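Local coordinates for protein UTP--glucose-1-phosphate uridylyltransferase YngB (Bacillus subtilis, PDB 7O2N) that catalyses the formation of UDP-glucose from UTP and glucose 1-phosphate, contributing to glycolipid formation and wall teichoic acid glucosylation under anaerobic fermentative growth, at residues L142-D147 with R246-N251; E155-Q160 with I201-R206; L188-S193 with Q229-L234. All blocks are in the same frame, centred on the assembly; numbering follows the deposited sequence.

Interaction 1. Residues L142-D147 with R246-N251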
loop_
_atom_site.group_PDB
_atom_site.type_symbol
_atom_site.label_atom_id
_atom_site.label_comp_id
_atom_site.label_asym_id
_atom_site.label_seq_id
_atom_site.Cartn_x
_atom_site.Cartn_y
_atom_site.Cartn_z
ATOM N N LEU A 142 0.295 15.626 19.065
ATOM C CA LEU A 142 1.476 16.449 19.307
ATOM C C LEU A 142 1.111 17.772 19.979
ATOM O O LEU A 142 1.815 18.188 20.900
ATOM C CB LEU A 142 2.229 16.683 17.995
ATOM C CG LEU A 142 3.396 17.664 18.054
ATOM C CD1 LEU A 142 4.577 17.031 18.776
ATOM C CD2 LEU A 142 3.789 18.068 16.637
ATOM N N ARG A 143 0.019 18.411 19.515
ATOM C CA ARG A 143 -0.478 19.649 20.099
ATOM C C ARG A 143 -0.536 19.532 21.618
ATOM O O ARG A 143 -0.245 20.488 22.317
ATOM C CB ARG A 143 -1.924 19.909 19.673
ATOM C CG ARG A 143 -2.472 21.235 20.170
ATOM C CD ARG A 143 -2.404 22.170 18.991
ATOM N NE ARG A 143 -2.599 23.564 19.345
ATOM C CZ ARG A 143 -1.841 24.241 20.199
ATOM N NH1 ARG A 143 -0.829 23.655 20.807
ATOM N NH2 ARG A 143 -2.087 25.517 20.423
ATOM N N GLN A 144 -0.944 18.349 22.102
ATOM C CA GLN A 144 -1.123 18.074 23.515
ATOM C C GLN A 144 0.218 18.092 24.243
ATOM O O GLN A 144 0.269 18.575 25.372
ATOM C CB GLN A 144 -1.831 16.734 23.718
ATOM C CG GLN A 144 -3.210 16.620 23.063
ATOM C CD GLN A 144 -3.797 15.235 23.232
ATOM O OE1 GLN A 144 -3.373 14.450 24.096
ATOM N NE2 GLN A 144 -4.773 14.903 22.390
ATOM N N LEU A 145 1.279 17.561 23.610
ATOM C CA LEU A 145 2.633 17.611 24.157
ATOM C C LEU A 145 3.116 19.053 24.233
ATOM O O LEU A 145 3.847 19.413 25.165
ATOM C CB LEU A 145 3.592 16.849 23.240
ATOM C CG LEU A 145 3.778 15.371 23.537
ATOM C CD1 LEU A 145 2.817 14.576 22.679
ATOM C CD2 LEU A 145 5.206 14.953 23.234
ATOM N N MET A 146 2.728 19.842 23.210
ATOM C CA MET A 146 3.187 21.214 23.061
ATOM C C MET A 146 2.604 22.061 24.197
ATOM O O MET A 146 3.250 22.985 24.707
ATOM C CB MET A 146 2.787 21.797 21.696
ATOM C CG MET A 146 3.725 21.460 20.531
ATOM S SD MET A 146 2.913 21.592 18.865
ATOM C CE MET A 146 2.648 23.357 18.753
ATOM N N ASP A 147 1.380 21.707 24.612
ATOM C CA ASP A 147 0.650 22.469 25.608
ATOM C C ASP A 147 1.297 22.271 26.973
ATOM O O ASP A 147 1.415 23.230 27.739
ATOM C CB ASP A 147 -0.857 22.251 25.468
ATOM C CG ASP A 147 -1.375 22.900 24.204
ATOM O OD1 ASP A 147 -0.541 23.397 23.429
ATOM O OD2 ASP A 147 -2.595 22.910 23.998
ATOM N N ARG A 246 2.973 13.811 28.904
ATOM C CA ARG A 246 1.540 13.958 28.738
ATOM C C ARG A 246 0.920 12.579 28.509
ATOM O O ARG A 246 1.417 11.801 27.699
ATOM C CB ARG A 246 1.252 14.869 27.541
ATOM C CG ARG A 246 -0.217 14.915 27.144
ATOM C CD ARG A 246 -0.844 15.970 28.022
ATOM N NE ARG A 246 -2.056 16.531 27.458
ATOM C CZ ARG A 246 -3.234 15.937 27.513
ATOM N NH1 ARG A 246 -3.329 14.759 28.104
ATOM N NH2 ARG A 246 -4.304 16.515 26.989
ATOM N N LEU A 247 -0.162 12.273 29.239
ATOM C CA LEU A 247 -1.026 11.172 28.853
ATOM C C LEU A 247 -1.869 11.669 27.686
ATOM O O LEU A 247 -2.403 12.774 27.722
ATOM C CB LEU A 247 -1.896 10.749 30.036
ATOM C CG LEU A 247 -2.601 9.396 29.896
ATOM C CD1 LEU A 247 -1.730 8.218 30.346
ATOM C CD2 LEU A 247 -3.920 9.421 30.650
ATOM N N LEU A 248 -1.926 10.863 26.626
ATOM C CA LEU A 248 -2.508 11.306 25.377
ATOM C C LEU A 248 -3.973 10.890 25.310
ATOM O O LEU A 248 -4.322 9.734 25.562
ATOM C CB LEU A 248 -1.706 10.682 24.235
ATOM C CG LEU A 248 -0.276 11.194 24.086
ATOM C CD1 LEU A 248 0.573 10.218 23.293
ATOM C CD2 LEU A 248 -0.267 12.554 23.424
ATOM N N GLU A 249 -4.799 11.821 24.841
ATOM C CA GLU A 249 -6.238 11.678 24.847
ATOM C C GLU A 249 -6.727 10.609 23.866
ATOM O O GLU A 249 -7.570 9.797 24.248
ATOM C CB GLU A 249 -6.917 13.043 24.728
ATOM C CG GLU A 249 -8.245 13.014 23.994
ATOM C CD GLU A 249 -8.280 13.745 22.662
ATOM O OE1 GLU A 249 -7.846 14.912 22.614
ATOM O OE2 GLU A 249 -8.766 13.154 21.687
ATOM N N GLY A 250 -6.215 10.581 22.631
ATOM C CA GLY A 250 -6.950 9.908 21.557
ATOM C C GLY A 250 -6.830 8.377 21.474
ATOM O O GLY A 250 -6.241 7.711 22.332
ATOM N N ASN A 251 -7.366 7.830 20.376
ATOM C CA ASN A 251 -7.340 6.403 20.086
ATOM C C ASN A 251 -6.170 6.062 19.186
ATOM O O ASN A 251 -6.001 6.688 18.139
ATOM C CB ASN A 251 -8.594 5.935 19.358
ATOM C CG ASN A 251 -9.705 5.635 20.334
ATOM O OD1 ASN A 251 -9.483 4.927 21.323
ATOM N ND2 ASN A 251 -10.873 6.214 20.093
#

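Interaction 2. Residues E155-Q160 with I201-R206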
loop_
_atom_site.group_PDB
_atom_site.type_symbol
_atom_site.label_atom_id
_atom_site.label_comp_id
_atom_site.label_asym_id
_atom_site.label_seq_id
_atom_site.Cartn_x
_atom_site.Cartn_y
_atom_site.Cartn_z
ATOM N N GLU A 155 11.781 19.094 28.430
ATOM C CA GLU A 155 11.611 18.013 27.469
ATOM C C GLU A 155 10.371 17.215 27.868
ATOM O O GLU A 155 10.382 16.555 28.900
ATOM C CB GLU A 155 12.857 17.121 27.443
ATOM C CG GLU A 155 14.042 17.689 26.667
ATOM C CD GLU A 155 14.846 18.839 27.272
ATOM O OE1 GLU A 155 14.599 19.195 28.453
ATOM O OE2 GLU A 155 15.723 19.393 26.553
ATOM N N VAL A 156 9.306 17.316 27.063
ATOM C CA VAL A 156 8.061 16.590 27.268
ATOM C C VAL A 156 8.002 15.354 26.360
ATOM O O VAL A 156 8.442 15.381 25.215
ATOM C CB VAL A 156 6.808 17.496 27.164
ATOM C CG1 VAL A 156 7.118 18.969 26.931
ATOM C CG2 VAL A 156 5.726 16.986 26.221
ATOM N N VAL A 157 7.469 14.253 26.904
ATOM C CA VAL A 157 7.300 12.982 26.209
ATOM C C VAL A 157 5.800 12.681 26.117
ATOM O O VAL A 157 5.035 13.034 27.007
ATOM C CB VAL A 157 8.062 11.855 26.942
ATOM C CG1 VAL A 157 7.254 10.586 27.014
ATOM C CG2 VAL A 157 9.429 11.558 26.356
ATOM N N GLY A 158 5.381 12.025 25.031
ATOM C CA GLY A 158 4.004 11.599 24.825
ATOM C C GLY A 158 3.809 10.128 25.198
ATOM O O GLY A 158 4.526 9.253 24.702
ATOM N N VAL A 159 2.833 9.870 26.085
ATOM C CA VAL A 159 2.666 8.559 26.701
ATOM C C VAL A 159 1.205 8.110 26.678
ATOM O O VAL A 159 0.262 8.904 26.527
ATOM C CB VAL A 159 3.251 8.478 28.127
ATOM C CG1 VAL A 159 4.770 8.472 28.116
ATOM C CG2 VAL A 159 2.686 9.537 29.079
ATOM N N GLN A 160 1.073 6.782 26.813
ATOM C CA GLN A 160 -0.165 6.050 27.050
ATOM C C GLN A 160 0.188 4.743 27.775
ATOM O O GLN A 160 1.323 4.257 27.707
ATOM C CB GLN A 160 -0.890 5.795 25.725
ATOM C CG GLN A 160 -1.747 6.957 25.251
ATOM C CD GLN A 160 -2.571 6.532 24.067
ATOM O OE1 GLN A 160 -2.294 5.488 23.475
ATOM N NE2 GLN A 160 -3.602 7.307 23.730
ATOM N N ILE A 201 3.594 2.563 31.682
ATOM C CA ILE A 201 3.420 3.749 30.850
ATOM C C ILE A 201 4.539 3.848 29.806
ATOM O O ILE A 201 5.706 4.064 30.148
ATOM C CB ILE A 201 3.373 5.020 31.720
ATOM C CG1 ILE A 201 2.220 5.010 32.726
ATOM C CG2 ILE A 201 3.392 6.276 30.861
ATOM C CD1 ILE A 201 0.950 5.661 32.239
ATOM N N ALA A 202 4.146 3.777 28.524
ATOM C CA ALA A 202 5.073 3.722 27.399
ATOM C C ALA A 202 5.009 4.994 26.544
ATOM O O ALA A 202 3.943 5.623 26.409
ATOM C CB ALA A 202 4.789 2.489 26.577
ATOM N N VAL A 203 6.173 5.372 25.984
ATOM C CA VAL A 203 6.286 6.576 25.166
ATOM C C VAL A 203 5.887 6.220 23.739
ATOM O O VAL A 203 6.354 5.210 23.201
ATOM C CB VAL A 203 7.685 7.229 25.219
ATOM C CG1 VAL A 203 8.255 7.216 26.636
ATOM C CG2 VAL A 203 8.663 6.569 24.248
ATOM N N MET A 204 5.059 7.083 23.135
ATOM C CA MET A 204 4.422 6.753 21.869
ATOM C C MET A 204 4.976 7.609 20.726
ATOM O O MET A 204 4.221 8.376 20.108
ATOM C CB MET A 204 2.895 6.885 21.969
ATOM C CG MET A 204 2.294 6.136 23.163
ATOM S SD MET A 204 2.109 4.333 22.971
ATOM C CE MET A 204 3.626 3.912 22.117
ATOM N N GLY A 205 6.295 7.449 20.475
ATOM C CA GLY A 205 7.088 8.185 19.497
ATOM C C GLY A 205 6.610 9.618 19.242
ATOM O O GLY A 205 6.467 10.055 18.105
ATOM N N ARG A 206 6.339 10.349 20.323
ATOM C CA ARG A 206 6.113 11.784 20.259
ATOM C C ARG A 206 7.016 12.432 21.301
ATOM O O ARG A 206 7.145 11.909 22.403
ATOM C CB ARG A 206 4.629 12.090 20.431
ATOM C CG ARG A 206 3.807 11.568 19.271
ATOM C CD ARG A 206 2.344 11.956 19.363
ATOM N NE ARG A 206 1.571 11.317 18.304
ATOM C CZ ARG A 206 1.384 9.997 18.171
ATOM N NH1 ARG A 206 1.940 9.129 19.013
ATOM N NH2 ARG A 206 0.652 9.558 17.163
#

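Interaction 3. Residues L188-S193 with Q229-L234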
loop_
_atom_site.group_PDB
_atom_site.type_symbol
_atom_site.label_atom_id
_atom_site.label_comp_id
_atom_site.label_asym_id
_atom_site.label_seq_id
_atom_site.Cartn_x
_atom_site.Cartn_y
_atom_site.Cartn_z
ATOM N N LEU A 188 13.852 6.771 32.895
ATOM C CA LEU A 188 13.383 6.173 31.661
ATOM C C LEU A 188 14.223 4.943 31.382
ATOM O O LEU A 188 15.442 5.026 31.470
ATOM C CB LEU A 188 13.605 7.198 30.548
ATOM C CG LEU A 188 12.377 7.447 29.684
ATOM C CD1 LEU A 188 11.134 7.602 30.539
ATOM C CD2 LEU A 188 12.568 8.671 28.806
ATOM N N VAL A 189 13.576 3.823 31.036
ATOM C CA VAL A 189 14.336 2.693 30.516
ATOM C C VAL A 189 13.754 2.232 29.184
ATOM O O VAL A 189 12.533 2.167 29.004
ATOM C CB VAL A 189 14.535 1.519 31.501
ATOM C CG1 VAL A 189 13.224 0.911 31.985
ATOM C CG2 VAL A 189 15.417 0.428 30.900
ATOM N N GLU A 190 14.684 1.911 28.277
ATOM C CA GLU A 190 14.380 1.511 26.916
ATOM C C GLU A 190 14.066 0.027 26.906
ATOM O O GLU A 190 14.908 -0.790 27.255
ATOM C CB GLU A 190 15.556 1.831 25.990
ATOM C CG GLU A 190 15.282 1.593 24.513
ATOM C CD GLU A 190 14.129 2.306 23.813
ATOM O OE1 GLU A 190 13.847 1.929 22.661
ATOM O OE2 GLU A 190 13.492 3.200 24.405
ATOM N N LYS A 191 12.840 -0.280 26.493
ATOM C CA LYS A 191 12.308 -1.626 26.386
ATOM C C LYS A 191 12.890 -2.574 27.442
ATOM O O LYS A 191 13.703 -3.435 27.129
ATOM C CB LYS A 191 12.220 -2.084 24.926
ATOM C CG LYS A 191 13.428 -1.898 24.013
ATOM C CD LYS A 191 13.356 -2.796 22.765
ATOM C CE LYS A 191 14.695 -3.179 22.147
ATOM N NZ LYS A 191 15.485 -4.153 22.944
ATOM N N PRO A 192 12.471 -2.443 28.725
ATOM C CA PRO A 192 12.890 -3.346 29.801
ATOM C C PRO A 192 12.069 -4.631 29.872
ATOM O O PRO A 192 10.962 -4.679 29.334
ATOM C CB PRO A 192 12.508 -2.547 31.055
ATOM C CG PRO A 192 11.279 -1.786 30.636
ATOM C CD PRO A 192 11.572 -1.386 29.211
ATOM N N SER A 193 12.616 -5.642 30.573
ATOM C CA SER A 193 11.927 -6.890 30.872
ATOM C C SER A 193 10.773 -6.617 31.835
ATOM O O SER A 193 10.898 -5.761 32.704
ATOM C CB SER A 193 12.878 -7.906 31.447
ATOM O OG SER A 193 13.987 -8.112 30.586
ATOM N N GLN A 229 21.256 5.979 21.174
ATOM C CA GLN A 229 19.872 5.840 21.600
ATOM C C GLN A 229 19.348 7.189 22.112
ATOM O O GLN A 229 20.040 7.883 22.849
ATOM C CB GLN A 229 19.808 4.730 22.654
ATOM C CG GLN A 229 18.403 4.372 23.099
ATOM C CD GLN A 229 17.656 3.809 21.920
ATOM O OE1 GLN A 229 18.206 3.015 21.156
ATOM N NE2 GLN A 229 16.417 4.248 21.748
ATOM N N LEU A 230 18.113 7.563 21.743
ATOM C CA LEU A 230 17.588 8.886 22.074
ATOM C C LEU A 230 17.138 8.923 23.532
ATOM O O LEU A 230 17.007 9.987 24.142
ATOM C CB LEU A 230 16.443 9.251 21.112
ATOM C CG LEU A 230 15.495 10.382 21.536
ATOM C CD1 LEU A 230 16.211 11.703 21.772
ATOM C CD2 LEU A 230 14.393 10.587 20.512
ATOM N N THR A 231 16.888 7.736 24.079
ATOM C CA THR A 231 16.351 7.624 25.423
ATOM C C THR A 231 17.433 8.011 26.426
ATOM O O THR A 231 17.173 8.742 27.380
ATOM C CB THR A 231 15.789 6.219 25.646
ATOM O OG1 THR A 231 15.507 5.676 24.357
ATOM C CG2 THR A 231 14.512 6.229 26.451
ATOM N N ASP A 232 18.662 7.550 26.165
ATOM C CA ASP A 232 19.800 7.791 27.042
ATOM C C ASP A 232 20.048 9.288 27.220
ATOM O O ASP A 232 20.579 9.718 28.245
ATOM C CB ASP A 232 21.018 7.000 26.561
ATOM C CG ASP A 232 20.735 5.508 26.413
ATOM O OD1 ASP A 232 19.584 5.070 26.690
ATOM O OD2 ASP A 232 21.655 4.790 25.987
ATOM N N ALA A 233 19.636 10.079 26.226
ATOM C CA ALA A 233 19.823 11.517 26.274
ATOM C C ALA A 233 18.697 12.144 27.084
ATOM O O ALA A 233 18.813 13.256 27.589
ATOM C CB ALA A 233 19.885 12.093 24.887
ATOM N N LEU A 234 17.593 11.419 27.189
ATOM C CA LEU A 234 16.554 11.855 28.100
ATOM C C LEU A 234 16.965 11.474 29.521
ATOM O O LEU A 234 16.638 12.172 30.474
ATOM C CB LEU A 234 15.208 11.266 27.654
ATOM C CG LEU A 234 14.673 11.811 26.325
ATOM C CD1 LEU A 234 13.405 11.094 25.910
ATOM C CD2 LEU A 234 14.409 13.306 26.407
#

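Interaction 1. Residues L142-D147 with R246-N251
The guanidinium of Arg246 lies with one face against Gln144: OE1 of the glutamine sits 3.6 Å above the guanidinium plane, over its centre, and the amide and guanidinium planes are 32° apart. The oxygen meets the face and not an N-H; even NH2 of Arg246 is 3.7 Å from Gln144 OE1. Farther back, the two chains cross at about a right angle, with NE of Arg246 3.8 Å from Gln144 CB.

The hydrogen bond is made in the amide plane. The backbone N of Glu249 donates to Gln144 OE1 at 3.1 Å, with an N-H...O angle of 167°, and meets the carbonyl on a lone pair. The reach comes from an extended glutamine chain, CG anti to the carbonyl carbon and chi2 176°. At the other end of the amide, NE2 is bonded to Thr139 O; although Glu249 OE1 is close, its angle is poor. The carboxylate of Glu249 instead accepts from the backbone N of Thr139 and of Glu138, so both segments share the chain just before helix 141-152 as a partner. Beside these polar groups, Leu145 CD1 meets Leu248 CD2 at 3.8 Å, and Leu248 CD2 also touches Gln144 OE1 at 3.7 Å.

The contact joins helix 141-152 to the end of strand 244-247 and the loop after it. Arg246 and Leu248 make backbone bonds with strand 156-161, the strand that follows this helix in the chain, while Leu145 also packs on Arg206 and Val208 of strand 206-210.

Interaction 2. Residues E155-Q160 with I201-R206
This is an antiparallel beta ladder with a corner, part of the mixed central sheet of the GT-A nucleotidyltransferase fold. The early part of strand 156-161 pairs with 206-210 and its later part with 201-204, and the chain turns between these two partners at Gly205, whose backbone takes a positive phi. The short strand axes run 123° apart, far from a flat antiparallel pair, so the ladder is strongly twisted.

On one face, Val159 stands opposite Val203 in a non-hydrogen-bonded pair. The CB of Val159 is met by the CG2 branch of Ile201 at 3.5 Å, the two chains crossing at about a right angle. Its CG1, anti to the carbonyl carbon with chi1 -72°, is turned toward Ile201 CG2 and Val203 CG1. Val203 points its CG1 between two neighbours, 3.5 Å from Val157 CG1 and 4.0 Å from Val159 CG1; three valines thus form one apolar patch, in which Val157 and Val203 cross obliquely. On the other face, Gln160 and Ala202 are a hydrogen-bonded pair, and chi1 of Met204 puts CG, anti to the carbonyl carbon, 4.1 Å from Gln160 CB. NE2 of Gln160 is bonded to Leu248 O.

At Gly158, which has no side chain, the two backbones come close, its CA 5.0 Å from Arg206 CA. The arginine's own end leads away to salt bridges with Asp133 and Glu44. Gly158 O receives Met204 N in the carbonyl plane, at 2.7 Å. Beyond the corner, Gly158 N donates to Arg206 O at 3.2 Å in a less regular way, the nitrogen standing 47° out of the carbonyl plane and off any lone pair.

Interaction 3. Residues L188-S193 with Q229-L234
A strand end packs against the first turn of a helix here, near the outer part of the fold: residues 188-190, closing strand 182-190, run almost antiparallel to residues 230-234, which open helix 230-240. The axes of these short segments make 166° between their directions and approach to 8.2 Å, a separation that leaves the joining to side chains.

Two layers can be told apart. The apolar one is built on Leu188, whose CD2 branch lies 3.9 Å from Leu234 CD1 and equally near Leu234 CB, the chains crossing obliquely. The same CD2 touches the methyl of Thr231, CG2, at 3.9 Å, so Leu188 spans residues one helical turn apart. Leu234 continues inward onto Tyr207 and Leu209 of strand 206-210, which places this layer against the central sheet, and Arg235 bonds the backbone O of Leu188.

The polar layer gathers around the hydroxyl of Thr231. Glu190 has CG anti to the backbone N and bends at chi2, bringing OE2 to Thr231 OG1 at 3.2 Å, a weak hydrogen bond given by the hydroxyl. In turn OG1 accepts from Gln229 NE2 at 3.1 Å, with an N-H...O angle of 156° and the oxygen close to the amide plane. Gln229 NE2 is also 3.6 Å from Glu190 OE1, the carboxylate and amide planes 21° apart.

Glu190, Lys191 and Pro192 match the Glu-Lys-Pro motif of sugar nucleotidyltransferases, which in relatives borders the sugar-phosphate site, so this contact probably lies beside that region. A relay from amide to hydroxyl to carboxylate at the N-terminal end of a helix might favour the ionised form of Glu190, although the like charge of nearby Asp232 would oppose the effect.

Overall arrangement
Interactions 1 and 3 each set a helix against strands of the central sheet, while interaction 2 is a strand pairing inside that sheet, held by backbone bonds and valine contacts. Interaction 2 is the most buried, with no exposed residue taking part; interaction 3 is mostly buried and interaction 1 partly so, each with an exposed residue at its edge, Gln229 and Glu249 respectively. Interactions 1 and 2 touch directly, Arg246 pairing with Val157 and Val159 on neighbouring strands, and their centres are 9 Å apart. Interaction 3 meets interaction 2 through Leu234, against Val157 and Glu155, and does not touch interaction 1, whose centre lies about 20 Å from its own.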